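PDB 5W7W: aprataxin and PNK-like factor from Homo sapiens, which acts as a histone chaperone in the repair of single- and double-strand DNA breaks, with an FHA-like domain that binds XRCC1 and XRCC4. Local coordinates for residues 8-13 with 90-95; 17-22 with 31-36; 38-43 with 96-101; 44-49 with 55-60. All coordinates share one frame; numbering follows the deposited sequence.

Contact 1: 8-13 with 90-95. With FMT (formic acid), chain C.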
loop_
_atom_site.group_PDB
_atom_site.type_symbol
_atom_site.label_atom_id
_atom_site.label_comp_id
_atom_site.label_asym_id
_atom_site.label_seq_id
_atom_site.Cartn_x
_atom_site.Cartn_y
_atom_site.Cartn_z
ATOM N N PHE A 8 -10.299 4.305 3.816
ATOM C CA PHE A 8 -9.635 3.255 3.062
ATOM C C PHE A 8 -9.119 2.211 4.028
ATOM O O PHE A 8 -8.680 2.535 5.132
ATOM C CB PHE A 8 -8.452 3.791 2.277
ATOM C CG PHE A 8 -8.846 4.680 1.158
ATOM C CD1 PHE A 8 -9.191 4.146 -0.065
ATOM C CD2 PHE A 8 -8.913 6.041 1.330
ATOM C CE1 PHE A 8 -9.572 4.960 -1.115
ATOM C CE2 PHE A 8 -9.284 6.866 0.269
ATOM C CZ PHE A 8 -9.632 6.321 -0.941
ATOM N N GLU A 9 -9.160 0.968 3.600
ATOM C CA GLU A 9 -8.520 -0.125 4.310
ATOM C C GLU A 9 -7.690 -0.942 3.343
ATOM O O GLU A 9 -7.996 -1.025 2.148
ATOM C CB GLU A 9 -9.545 -1.046 4.982
ATOM C CG GLU A 9 -10.218 -0.408 6.179
ATOM C CD GLU A 9 -11.248 -1.291 6.866
ATOM O OE1 GLU A 9 -11.524 -2.407 6.386
ATOM O OE2 GLU A 9 -11.804 -0.833 7.886
ATOM N N LEU A 10 -6.627 -1.532 3.872
ATOM C CA LEU A 10 -5.755 -2.431 3.133
ATOM C C LEU A 10 -6.097 -3.866 3.491
ATOM O O LEU A 10 -6.151 -4.220 4.677
ATOM C CB LEU A 10 -4.289 -2.181 3.486
ATOM C CG LEU A 10 -3.788 -0.741 3.373
ATOM C CD1 LEU A 10 -2.322 -0.733 3.749
ATOM C CD2 LEU A 10 -4.023 -0.187 1.993
ATOM N N GLN A 11 -6.335 -4.683 2.480
ATOM C CA GLN A 11 -6.710 -6.077 2.677
ATOM C C GLN A 11 -5.598 -6.988 2.187
ATOM O O GLN A 11 -5.350 -7.040 0.976
ATOM C CB GLN A 11 -7.996 -6.354 1.904
ATOM C CG GLN A 11 -8.429 -7.811 1.948
ATOM C CD GLN A 11 -9.838 -7.971 1.468
ATOM O OE1 GLN A 11 -10.776 -7.870 2.265
ATOM N NE2 GLN A 11 -10.014 -8.194 0.169
ATOM N N PRO A 12 -4.927 -7.740 3.063
ATOM C CA PRO A 12 -3.831 -8.593 2.595
ATOM C C PRO A 12 -4.346 -9.697 1.686
ATOM O O PRO A 12 -5.302 -10.410 2.014
ATOM C CB PRO A 12 -3.227 -9.138 3.893
ATOM C CG PRO A 12 -4.274 -8.997 4.905
ATOM C CD PRO A 12 -5.085 -7.795 4.525
ATOM N N ARG A 13 -3.710 -9.843 0.527
ATOM C CA ARG A 13 -4.162 -10.827 -0.445
ATOM C C ARG A 13 -3.960 -12.250 0.043
ATOM O O ARG A 13 -4.668 -13.162 -0.414
ATOM C CB ARG A 13 -3.404 -10.635 -1.749
ATOM C CG ARG A 13 -3.815 -11.625 -2.857
ATOM C CD ARG A 13 -2.954 -11.504 -4.109
ATOM N NE ARG A 13 -3.269 -10.282 -4.833
ATOM C CZ ARG A 13 -2.780 -9.961 -6.020
ATOM N NH1 ARG A 13 -1.933 -10.771 -6.632
ATOM N NH2 ARG A 13 -3.136 -8.814 -6.581
ATOM N N ASP A 90 -7.857 -1.882 -6.709
ATOM C CA ASP A 90 -6.479 -2.044 -7.133
ATOM C C ASP A 90 -5.687 -2.727 -6.014
ATOM O O ASP A 90 -6.115 -2.786 -4.862
ATOM C CB ASP A 90 -5.823 -0.683 -7.372
ATOM C CG ASP A 90 -6.336 0.060 -8.580
ATOM O OD1 ASP A 90 -7.117 -0.505 -9.372
ATOM O OD2 ASP A 90 -5.920 1.230 -8.745
ATOM N N SER A 91 -4.500 -3.213 -6.361
ATOM C CA SER A 91 -3.580 -3.800 -5.399
ATOM C C SER A 91 -2.225 -3.118 -5.512
ATOM O O SER A 91 -1.852 -2.620 -6.572
ATOM C CB SER A 91 -3.388 -5.294 -5.638
ATOM O OG SER A 91 -4.603 -6.018 -5.481
ATOM N N PHE A 92 -1.485 -3.129 -4.408
ATOM C CA PHE A 92 -0.067 -2.798 -4.445
ATOM C C PHE A 92 0.663 -3.819 -3.588
ATOM O O PHE A 92 0.050 -4.539 -2.798
ATOM C CB PHE A 92 0.223 -1.380 -3.930
ATOM C CG PHE A 92 0.199 -1.258 -2.443
ATOM C CD1 PHE A 92 -0.988 -1.013 -1.772
ATOM C CD2 PHE A 92 1.354 -1.392 -1.700
ATOM C CE1 PHE A 92 -1.009 -0.919 -0.397
ATOM C CE2 PHE A 92 1.331 -1.295 -0.334
ATOM C CZ PHE A 92 0.146 -1.054 0.318
ATOM N N SER A 93 1.981 -3.887 -3.734
ATOM C CA SER A 93 2.746 -4.798 -2.902
ATOM C C SER A 93 4.116 -4.224 -2.590
ATOM O O SER A 93 4.650 -3.364 -3.301
ATOM C CB SER A 93 2.884 -6.170 -3.553
ATOM O OG SER A 93 3.656 -6.111 -4.738
ATOM N N LEU A 94 4.685 -4.744 -1.509
ATOM C CA LEU A 94 6.002 -4.312 -1.065
ATOM C C LEU A 94 7.118 -5.246 -1.516
ATOM O O LEU A 94 8.286 -4.845 -1.504
ATOM C CB LEU A 94 6.036 -4.149 0.458
ATOM C CG LEU A 94 5.021 -3.157 1.020
ATOM C CD1 LEU A 94 5.236 -3.040 2.527
ATOM C CD2 LEU A 94 5.136 -1.813 0.376
ATOM N N LEU A 95 6.801 -6.477 -1.900
ATOM C CA LEU A 95 7.704 -7.359 -2.633
ATOM C C LEU A 95 6.934 -7.843 -3.852
ATOM O O LEU A 95 5.710 -7.718 -3.935
ATOM C CB LEU A 95 8.194 -8.556 -1.801
ATOM C CG LEU A 95 9.044 -8.208 -0.589
ATOM C CD1 LEU A 95 9.322 -9.469 0.191
ATOM C CD2 LEU A 95 10.359 -7.547 -1.003
HETATM C C FMT C . -8.248 -10.437 -2.100
HETATM O O1 FMT C . -8.045 -10.950 -3.190
HETATM O O2 FMT C . -8.377 -9.224 -1.985
HETATM O O HOH W 1 -4.622 -8.153 -3.743
#
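The Phe-92 ring takes Leu-10 at one edge, in the plane of the ring. Leu-10 CD2 lies 3.9 Å from Phe-92 CE1, and the two side chains cross at about a right angle. Another edge of the ring meets CD2 of Leu-94, also in plane. Elsewhere the ring touches Ile-28 and Ile-57 of the other sheet. Leu-10 and Phe-92 thus meet in the interior of the FHA beta sandwich. Strands 8-12 and 91-93 belong to the same sheet but are not neighbours in it. Strand 100-105 runs between them and bonds to both, and the two strands meet only by side chains. The CB of Phe-92 points away from residues 8-13. The ring still swings back to Leu-10, because CG sits between the backbone N and the carbonyl carbon (chi1 78°).

The second flat group is the guanidinium of Arg-13, which meets Ser-91 on the other face of the sheet. It has Ser-91 OG at its edge, in plane, with 3.3 Å between Arg-13 NH2 and Ser-91 OG. A water also links the two residues. It accepts from Arg-13 NE at 2.7 Å and is bonded to Ser-91 OG at 2.8 Å. Arg-13 NH2 has a further partner in Gln-68 OE1. The arginine end is therefore held by a residue of strand 66-68 in the same sheet as well as by the water.

Gln-11 reaches out with CG anti to its N (chi1 176°). Its OE1 takes the NE of Arg-18. A formic acid, probably from the crystallisation liquor and also bonded to Arg-102 NE, accepts from Gln-11 NE2 at its O2, 2.9 Å away.

Contact 2: 17-22 with 31-36; sequences PRVALA and GPLLGI
Val-19 on the edge strand 19-21 packs against Leu-33 and Leu-34, in the long loop that follows strand 24-28. The contact is apolar and has no hydrogen bond across it. One methyl of the valine does most of the work. Val-19 CG1 lies anti to the backbone N (chi1 177°) and points at the loop. Val-19 CG1 meets Leu-33 CD1 at 3.8 Å and Leu-34 CD2 at 4.1 Å. The carbonyl O of Leu-33 also comes near both valine methyls. The side chains of Val-19 and Leu-33 cross obliquely.

In this FHA domain strand 19-21 ends one sheet and strand 24-28 ends the other. The two leucines lie where those edges come together. Leu-33 rests on Thr-26 and Ile-28. Leu-34 goes deeper, to Leu-10, Ile-28 and Phe-101.

The loop is shaped by a G1 beta bulge in which Gly-35 and Ile-36 both face Gly-31. Gly-31 N donates to Ile-36 O at 2.8 Å. Ile-36 N returns a bond to Gly-31 O at 3.1 Å, and Gly-35 N adds a weak one to the same oxygen. Residues 32-34 have helical backbone angles without the regular bonds, and the leucine side chains reach outward from the turn.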
loop_
_atom_site.group_PDB
_atom_site.type_symbol
_atom_site.label_atom_id
_atom_site.label_comp_id
_atom_site.label_asym_id
_atom_site.label_seq_id
_atom_site.Cartn_x
_atom_site.Cartn_y
_atom_site.Cartn_z
ATOM N N PRO A 17 -6.230 -9.898 8.864
ATOM C CA PRO A 17 -6.965 -8.678 9.208
ATOM C C PRO A 17 -6.694 -7.521 8.258
ATOM O O PRO A 17 -5.569 -7.296 7.815
ATOM C CB PRO A 17 -6.467 -8.352 10.617
ATOM C CG PRO A 17 -5.894 -9.612 11.149
ATOM C CD PRO A 17 -5.461 -10.438 10.001
ATOM N N ARG A 18 -7.740 -6.750 7.990
ATOM C CA ARG A 18 -7.588 -5.520 7.231
ATOM C C ARG A 18 -6.932 -4.461 8.106
ATOM O O ARG A 18 -7.023 -4.499 9.339
ATOM C CB ARG A 18 -8.954 -5.039 6.748
ATOM C CG ARG A 18 -9.627 -5.970 5.761
ATOM C CD ARG A 18 -11.087 -5.613 5.537
ATOM N NE ARG A 18 -11.671 -6.506 4.547
ATOM C CZ ARG A 18 -12.974 -6.681 4.345
ATOM N NH1 ARG A 18 -13.871 -6.024 5.067
ATOM N NH2 ARG A 18 -13.362 -7.527 3.415
ATOM N N VAL A 19 -6.242 -3.526 7.465
ATOM C CA VAL A 19 -5.536 -2.450 8.158
ATOM C C VAL A 19 -6.150 -1.126 7.717
ATOM O O VAL A 19 -6.127 -0.791 6.532
ATOM C CB VAL A 19 -4.029 -2.490 7.872
ATOM C CG1 VAL A 19 -3.309 -1.314 8.556
ATOM C CG2 VAL A 19 -3.450 -3.846 8.316
ATOM N N ALA A 20 -6.673 -0.362 8.659
ATOM C CA ALA A 20 -7.284 0.912 8.328
ATOM C C ALA A 20 -6.237 2.008 8.230
ATOM O O ALA A 20 -5.223 2.007 8.935
ATOM C CB ALA A 20 -8.320 1.299 9.379
ATOM N N LEU A 21 -6.485 2.943 7.319
ATOM C CA LEU A 21 -5.624 4.104 7.134
ATOM C C LEU A 21 -6.302 5.377 7.620
ATOM O O LEU A 21 -7.499 5.584 7.396
ATOM C CB LEU A 21 -5.285 4.284 5.662
ATOM C CG LEU A 21 -4.556 3.111 5.022
ATOM C CD1 LEU A 21 -4.422 3.388 3.537
ATOM C CD2 LEU A 21 -3.207 2.906 5.640
ATOM N N ALA A 22 -5.526 6.246 8.236
ATOM C CA ALA A 22 -5.991 7.561 8.657
ATOM C C ALA A 22 -5.766 8.583 7.555
ATOM O O ALA A 22 -5.007 8.337 6.616
ATOM C CB ALA A 22 -5.236 7.998 9.906
ATOM N N GLY A 31 7.428 -3.284 10.231
ATOM C CA GLY A 31 6.975 -2.720 11.477
ATOM C C GLY A 31 5.603 -3.225 11.863
ATOM O O GLY A 31 4.994 -4.058 11.177
ATOM N N PRO A 32 5.083 -2.710 12.981
ATOM C CA PRO A 32 3.837 -3.261 13.537
ATOM C C PRO A 32 2.580 -2.884 12.770
ATOM O O PRO A 32 1.572 -3.588 12.908
ATOM C CB PRO A 32 3.812 -2.689 14.961
ATOM C CG PRO A 32 4.609 -1.450 14.874
ATOM C CD PRO A 32 5.723 -1.763 13.910
ATOM N N LEU A 33 2.588 -1.818 11.967
ATOM C CA LEU A 33 1.358 -1.406 11.296
ATOM C C LEU A 33 0.834 -2.517 10.404
ATOM O O LEU A 33 -0.341 -2.884 10.476
ATOM C CB LEU A 33 1.577 -0.131 10.480
ATOM C CG LEU A 33 0.380 0.337 9.637
ATOM C CD1 LEU A 33 -0.808 0.719 10.511
ATOM C CD2 LEU A 33 0.784 1.490 8.735
ATOM N N LEU A 34 1.689 -3.058 9.545
ATOM C CA LEU A 34 1.309 -4.140 8.654
ATOM C C LEU A 34 1.733 -5.501 9.182
ATOM O O LEU A 34 1.369 -6.521 8.587
ATOM C CB LEU A 34 1.921 -3.915 7.259
ATOM C CG LEU A 34 1.586 -2.580 6.595
ATOM C CD1 LEU A 34 2.237 -2.451 5.228
ATOM C CD2 LEU A 34 0.098 -2.419 6.477
ATOM N N GLY A 35 2.485 -5.535 10.280
ATOM C CA GLY A 35 2.922 -6.799 10.841
ATOM C C GLY A 35 4.042 -7.457 10.082
ATOM O O GLY A 35 4.124 -8.685 10.038
ATOM N N ILE A 36 4.918 -6.671 9.475
ATOM C CA ILE A 36 5.984 -7.182 8.633
ATOM C C ILE A 36 7.295 -7.115 9.408
ATOM O O ILE A 36 7.681 -6.048 9.897
ATOM C CB ILE A 36 6.081 -6.370 7.333
ATOM C CG1 ILE A 36 4.798 -6.534 6.518
ATOM C CG2 ILE A 36 7.308 -6.778 6.535
ATOM C CD1 ILE A 36 4.733 -5.611 5.319
#

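Contact 3: 38-43 with 96-101; sequences DKRVSR and VDKYIF. With FMT (formic acid), chain D.
Asp-38 turns its CG anti to the backbone N (chi1 -165°), and Tyr-99 sets its ring beside its own N (chi1 -49°). Tyr-99 OH donates to Asp-38 OD2 at 2.6 Å and uses the anti lone pair of that oxygen. The carboxylate lies at the ring edge, with its plane 78° from the ring plane.

Arg-40 grips the same carboxylate side-on in a two-pronged salt bridge. Arg-40 NE goes to Asp-38 OD1 at 2.9 Å and its NH2 to Asp-38 OD2 at 2.8 Å, both on syn lone pairs. Arg-40 N also bonds to OD1, which makes an Asx turn within the type I turn from Asp-38 to Val-41. Each carboxylate oxygen has two donors, and the group is fixed in rotation. So many donors would probably favour its charged form.

Next to the polar pair, Val-41 CG2 rests 3.9 Å from Tyr-99 CE2. Lys-98 lays its CG over the centre of one ring face, 3.8 Å above the plane. A formic acid takes bonds from Lys-98 NZ and Tyr-99 N.

Residues 38-43 belong to the FHA loop between strands 24-28 and 46-51. As in other FHA domains, it probably helps bind phosphopeptide, with Ser-42. Arg-30 bonds to Val-41 O. The Asp-38 to Tyr-99 bond ties this loop to the turn at 96-99, between strands 91-93 and 100-105 of the other sheet.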
loop_
_atom_site.group_PDB
_atom_site.type_symbol
_atom_site.label_atom_id
_atom_site.label_comp_id
_atom_site.label_asym_id
_atom_site.label_seq_id
_atom_site.Cartn_x
_atom_site.Cartn_y
_atom_site.Cartn_z
ATOM N N ASP A 38 10.928 -8.320 8.265
ATOM C CA ASP A 38 11.529 -8.871 7.059
ATOM C C ASP A 38 12.628 -7.934 6.598
ATOM O O ASP A 38 12.362 -6.766 6.302
ATOM C CB ASP A 38 10.442 -9.022 5.992
ATOM C CG ASP A 38 10.858 -9.903 4.823
ATOM O OD1 ASP A 38 12.033 -9.877 4.402
ATOM O OD2 ASP A 38 9.990 -10.634 4.332
ATOM N N LYS A 39 13.858 -8.445 6.525
ATOM C CA LYS A 39 14.989 -7.642 6.097
ATOM C C LYS A 39 14.830 -7.122 4.674
ATOM O O LYS A 39 15.510 -6.157 4.303
ATOM C CB LYS A 39 16.262 -8.488 6.193
ATOM C CG LYS A 39 16.236 -9.744 5.330
ATOM N N ARG A 40 13.963 -7.729 3.867
ATOM C CA ARG A 40 13.786 -7.324 2.478
ATOM C C ARG A 40 12.911 -6.092 2.328
ATOM O O ARG A 40 12.808 -5.541 1.227
ATOM C CB ARG A 40 13.154 -8.470 1.687
ATOM C CG ARG A 40 14.036 -9.731 1.618
ATOM C CD ARG A 40 13.292 -10.904 1.014
ATOM N NE ARG A 40 12.231 -11.362 1.893
ATOM C CZ ARG A 40 11.437 -12.392 1.642
ATOM N NH1 ARG A 40 11.601 -13.105 0.541
ATOM N NH2 ARG A 40 10.481 -12.707 2.497
ATOM N N VAL A 41 12.267 -5.649 3.395
ATOM C CA VAL A 41 11.361 -4.513 3.355
ATOM C C VAL A 41 11.908 -3.449 4.286
ATOM O O VAL A 41 12.158 -3.719 5.464
ATOM C CB VAL A 41 9.942 -4.932 3.769
ATOM C CG1 VAL A 41 8.995 -3.755 3.706
ATOM C CG2 VAL A 41 9.441 -6.048 2.875
ATOM N N SER A 42 12.085 -2.240 3.763
ATOM C CA SER A 42 12.589 -1.143 4.564
ATOM C C SER A 42 11.540 -0.702 5.581
ATOM O O SER A 42 10.335 -0.844 5.366
ATOM C CB SER A 42 12.909 0.030 3.638
ATOM O OG SER A 42 13.285 1.191 4.360
ATOM N N ARG A 43 12.015 -0.104 6.681
ATOM C CA ARG A 43 11.112 0.602 7.577
ATOM C C ARG A 43 10.482 1.796 6.886
ATOM O O ARG A 43 9.398 2.237 7.286
ATOM C CB ARG A 43 11.860 1.097 8.809
ATOM C CG ARG A 43 12.369 -0.024 9.688
ATOM C CD ARG A 43 13.280 0.511 10.802
ATOM N N VAL A 96 7.637 -8.411 -4.826
ATOM C CA VAL A 96 6.975 -8.737 -6.084
ATOM C C VAL A 96 5.839 -9.722 -5.872
ATOM O O VAL A 96 4.841 -9.675 -6.598
ATOM C CB VAL A 96 8.003 -9.236 -7.126
ATOM C CG1 VAL A 96 8.639 -10.538 -6.689
ATOM C CG2 VAL A 96 7.336 -9.399 -8.491
ATOM N N ASP A 97 5.980 -10.636 -4.913
ATOM C CA ASP A 97 5.050 -11.747 -4.737
ATOM C C ASP A 97 4.656 -11.946 -3.282
ATOM O O ASP A 97 4.206 -13.032 -2.912
ATOM C CB ASP A 97 5.627 -13.043 -5.303
ATOM C CG ASP A 97 6.938 -13.427 -4.663
ATOM O OD1 ASP A 97 7.425 -12.726 -3.753
ATOM O OD2 ASP A 97 7.517 -14.456 -5.098
ATOM N N LYS A 98 4.822 -10.927 -2.448
ATOM C CA LYS A 98 4.536 -11.041 -1.027
ATOM C C LYS A 98 4.185 -9.654 -0.506
ATOM O O LYS A 98 4.604 -8.641 -1.079
ATOM C CB LYS A 98 5.748 -11.606 -0.269
ATOM C CG LYS A 98 5.461 -12.071 1.142
ATOM C CD LYS A 98 6.686 -12.755 1.776
ATOM C CE LYS A 98 6.445 -13.221 3.212
ATOM N NZ LYS A 98 5.342 -14.198 3.311
ATOM N N TYR A 99 3.417 -9.606 0.583
ATOM C CA TYR A 99 2.964 -8.343 1.157
ATOM C C TYR A 99 2.164 -7.527 0.134
ATOM O O TYR A 99 2.461 -6.357 -0.151
ATOM C CB TYR A 99 4.131 -7.540 1.740
ATOM C CG TYR A 99 5.030 -8.346 2.648
ATOM C CD1 TYR A 99 4.517 -8.975 3.775
ATOM C CD2 TYR A 99 6.378 -8.487 2.379
ATOM C CE1 TYR A 99 5.334 -9.714 4.619
ATOM C CE2 TYR A 99 7.201 -9.232 3.214
ATOM C CZ TYR A 99 6.672 -9.839 4.322
ATOM O OH TYR A 99 7.492 -10.595 5.152
ATOM N N ILE A 100 1.159 -8.181 -0.432
ATOM C CA ILE A 100 0.253 -7.639 -1.434
ATOM C C ILE A 100 -1.028 -7.243 -0.711
ATOM O O ILE A 100 -1.541 -7.995 0.134
ATOM C CB ILE A 100 -0.046 -8.688 -2.531
ATOM C CG1 ILE A 100 1.239 -9.332 -3.084
ATOM C CG2 ILE A 100 -0.851 -8.060 -3.651
ATOM C CD1 ILE A 100 1.025 -10.639 -3.825
ATOM N N PHE A 101 -1.563 -6.071 -1.046
ATOM C CA PHE A 101 -2.772 -5.544 -0.433
ATOM C C PHE A 101 -3.721 -5.011 -1.483
ATOM O O PHE A 101 -3.310 -4.284 -2.378
ATOM C CB PHE A 101 -2.422 -4.400 0.509
ATOM C CG PHE A 101 -1.542 -4.812 1.649
ATOM C CD1 PHE A 101 -2.083 -5.271 2.848
ATOM C CD2 PHE A 101 -0.173 -4.774 1.517
ATOM C CE1 PHE A 101 -1.256 -5.665 3.890
ATOM C CE2 PHE A 101 0.646 -5.188 2.558
ATOM C CZ PHE A 101 0.097 -5.641 3.736
HETATM C C FMT D . 2.317 -11.787 3.137
HETATM O O1 FMT D . 2.926 -12.609 3.832
HETATM O O2 FMT D . 2.160 -11.952 1.931
#

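Contact 4: 44-49 with 55-60; sequences RHAILE and LRIKPI
Residues 46-49 and 55-59 run antiparallel; the axes of these segments come within 4.6 Å and their N-to-C directions are 164° apart. Ile-47 pairs with Lys-58 and Glu-49 with Arg-56 as hydrogen-bonded pairs. Ile-47 N donates to Lys-58 O at 3.0 Å, and Lys-58 N to Ile-47 O at 2.9 Å. Glu-49 and Arg-56 exchange a like pair of bonds. Ala-46 with Pro-59 and Leu-48 with Ile-57 are the non-hydrogen-bonded pairs. Beyond the strands, Ile-60 N bonds to His-45 O, and a water joins Arg-44 O to Ile-60 O.

This is the hairpin of strands 46-51 and 54-59 in the four-stranded sheet of the FHA sandwich. Ala-46, Leu-48, Ile-57 and Pro-59 face the core. Leu-48 CD2 lies 3.7 Å from Ile-57 CB, and Ala-46 CB 3.9 Å from Ile-57 CG1. His-45 and Ala-46 form a classic bulge opposite Ile-28. The His-45 ring bonds to Ser-42 N and Pro-64 O. As in other FHA domains, this histidine probably steadies the phosphopeptide-binding loop.

On the other face Glu-49 and Arg-56 lie side by side. Glu-49 has CG anti to the backbone N (chi1 -170°), and Arg-56 runs extended from CG to NE, which brings the two ends together. Arg-56 NE donates to Glu-49 OE1 at 2.8 Å in a salt bridge, from above the carboxylate plane. The carboxylate and guanidinium planes are turned 50° from each other. Two weak bonds come from Arg-56 NH2, and the guanidinium makes a cation-pi contact with Trp-83. Farther along this face, Ile-47 CD1 meets Lys-58 CE at 4.0 Å.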
loop_
_atom_site.group_PDB
_atom_site.type_symbol
_atom_site.label_atom_id
_atom_site.label_comp_id
_atom_site.label_asym_id
_atom_site.label_seq_id
_atom_site.Cartn_x
_atom_site.Cartn_y
_atom_site.Cartn_z
ATOM N N ARG A 44 11.150 2.345 5.877
ATOM C CA ARG A 44 10.660 3.494 5.113
ATOM C C ARG A 44 10.562 3.068 3.654
ATOM O O ARG A 44 11.317 3.508 2.784
ATOM C CB ARG A 44 11.560 4.715 5.289
ATOM C CG ARG A 44 11.519 5.318 6.681
ATOM C CD ARG A 44 12.557 6.439 6.804
ATOM N NE ARG A 44 13.892 5.874 6.613
ATOM C CZ ARG A 44 14.697 5.464 7.589
ATOM N NH1 ARG A 44 14.339 5.586 8.865
ATOM N NH2 ARG A 44 15.873 4.934 7.282
ATOM N N HIS A 45 9.626 2.172 3.386
ATOM C CA HIS A 45 9.507 1.575 2.059
ATOM C C HIS A 45 8.655 2.412 1.104
ATOM O O HIS A 45 8.987 2.560 -0.082
ATOM C CB HIS A 45 8.913 0.171 2.193
ATOM C CG HIS A 45 9.241 -0.727 1.056
ATOM N ND1 HIS A 45 10.264 -1.645 1.129
ATOM C CD2 HIS A 45 8.699 -0.856 -0.174
ATOM C CE1 HIS A 45 10.339 -2.304 -0.013
ATOM N NE2 HIS A 45 9.418 -1.830 -0.830
ATOM N N ALA A 46 7.566 2.976 1.619
ATOM C CA ALA A 46 6.663 3.780 0.811
ATOM C C ALA A 46 5.893 4.715 1.723
ATOM O O ALA A 46 5.854 4.526 2.937
ATOM C CB ALA A 46 5.708 2.894 0.006
ATOM N N ILE A 47 5.297 5.736 1.119
ATOM C CA ILE A 47 4.349 6.618 1.794
ATOM C C ILE A 47 2.986 6.419 1.153
ATOM O O ILE A 47 2.858 6.489 -0.074
ATOM C CB ILE A 47 4.776 8.090 1.685
ATOM C CG1 ILE A 47 6.204 8.269 2.208
ATOM C CG2 ILE A 47 3.790 8.983 2.444
ATOM C CD1 ILE A 47 6.712 9.672 2.178
ATOM N N LEU A 48 1.971 6.170 1.972
ATOM C CA LEU A 48 0.587 6.225 1.529
ATOM C C LEU A 48 0.006 7.551 1.974
ATOM O O LEU A 48 0.284 8.005 3.089
ATOM C CB LEU A 48 -0.238 5.114 2.159
ATOM C CG LEU A 48 0.164 3.710 1.772
ATOM C CD1 LEU A 48 -0.678 2.690 2.501
ATOM C CD2 LEU A 48 0.033 3.495 0.300
ATOM N N GLU A 49 -0.783 8.187 1.116
ATOM C CA GLU A 49 -1.469 9.407 1.503
ATOM C C GLU A 49 -2.944 9.300 1.170
ATOM O O GLU A 49 -3.303 9.000 0.029
ATOM C CB GLU A 49 -0.904 10.626 0.792
ATOM C CG GLU A 49 -1.459 11.927 1.367
ATOM C CD GLU A 49 -1.617 13.013 0.355
ATOM O OE1 GLU A 49 -2.268 12.784 -0.687
ATOM O OE2 GLU A 49 -1.106 14.116 0.626
ATOM N N LEU A 55 -6.493 7.754 -2.433
ATOM C CA LEU A 55 -5.308 7.155 -1.845
ATOM C C LEU A 55 -4.222 7.095 -2.909
ATOM O O LEU A 55 -4.488 6.636 -4.021
ATOM C CB LEU A 55 -5.653 5.735 -1.380
ATOM C CG LEU A 55 -4.476 4.890 -0.888
ATOM C CD1 LEU A 55 -3.893 5.481 0.370
ATOM C CD2 LEU A 55 -4.910 3.434 -0.653
ATOM N N ARG A 56 -3.013 7.560 -2.577
ATOM C CA ARG A 56 -1.871 7.426 -3.481
ATOM C C ARG A 56 -0.674 6.888 -2.716
ATOM O O ARG A 56 -0.575 7.029 -1.493
ATOM C CB ARG A 56 -1.536 8.744 -4.207
ATOM C CG ARG A 56 -1.438 9.959 -3.306
ATOM C CD ARG A 56 -0.999 11.204 -4.047
ATOM N NE ARG A 56 -0.917 12.337 -3.143
ATOM C CZ ARG A 56 -0.274 13.471 -3.404
ATOM N NH1 ARG A 56 0.334 13.666 -4.554
ATOM N NH2 ARG A 56 -0.261 14.418 -2.470
ATOM N N ILE A 57 0.228 6.243 -3.457
ATOM C CA ILE A 57 1.445 5.645 -2.913
ATOM C C ILE A 57 2.651 6.256 -3.609
ATOM O O ILE A 57 2.649 6.456 -4.826
ATOM C CB ILE A 57 1.445 4.104 -3.078
ATOM C CG1 ILE A 57 2.677 3.496 -2.406
ATOM C CG2 ILE A 57 1.389 3.668 -4.547
ATOM C CD1 ILE A 57 2.610 2.006 -2.248
ATOM N N LYS A 58 3.687 6.541 -2.823
ATOM C CA LYS A 58 4.981 6.989 -3.343
ATOM C C LYS A 58 6.052 6.019 -2.868
ATOM O O LYS A 58 6.313 5.941 -1.651
ATOM C CB LYS A 58 5.309 8.402 -2.860
ATOM C CG LYS A 58 6.625 8.942 -3.423
ATOM C CD LYS A 58 6.845 10.424 -3.130
ATOM C CE LYS A 58 6.809 10.709 -1.669
ATOM N NZ LYS A 58 7.249 12.125 -1.383
ATOM N N PRO A 59 6.673 5.246 -3.760
ATOM C CA PRO A 59 7.790 4.380 -3.348
ATOM C C PRO A 59 9.001 5.231 -2.997
ATOM O O PRO A 59 9.405 6.089 -3.787
ATOM C CB PRO A 59 8.053 3.538 -4.605
ATOM C CG PRO A 59 6.830 3.703 -5.453
ATOM C CD PRO A 59 6.370 5.081 -5.183
ATOM N N ILE A 60 9.584 5.005 -1.813
ATOM C CA ILE A 60 10.670 5.860 -1.332
ATOM C C ILE A 60 11.942 5.089 -0.971
ATOM O O ILE A 60 12.839 5.649 -0.342
ATOM C CB ILE A 60 10.238 6.782 -0.176
ATOM C CG1 ILE A 60 9.705 5.983 1.017
ATOM C CG2 ILE A 60 9.238 7.811 -0.677
ATOM C CD1 ILE A 60 9.747 6.755 2.307
HETATM O O HOH W 2 13.606 4.968 2.257
#

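In the fold
Contacts 1, 2 and 3 all reach one sheet, and contact 4 is a hairpin of the other. Contacts 1 and 2 have centres about 10 Å apart. Leu-10 N lies 2.8 Å from Val-19 O, a probable hydrogen bond between their strands. Strand 100-105 ties contact 1 to contact 3, with Phe-101 N 2.8 Å from Phe-92 O. Contacts 1 and 4 face each other across the core, where Phe-92 CD2 is 3.7 Å from Ile-57 CD1. Ile-36 CG1 of contact 2 is 3.7 Å from Tyr-99 CD1 of contact 3. Residues 38-43 run straight on into 44-49, and Ser-42 N bonds to His-45 ND1 in the loop that probably binds phosphopeptide, as in other FHA domains.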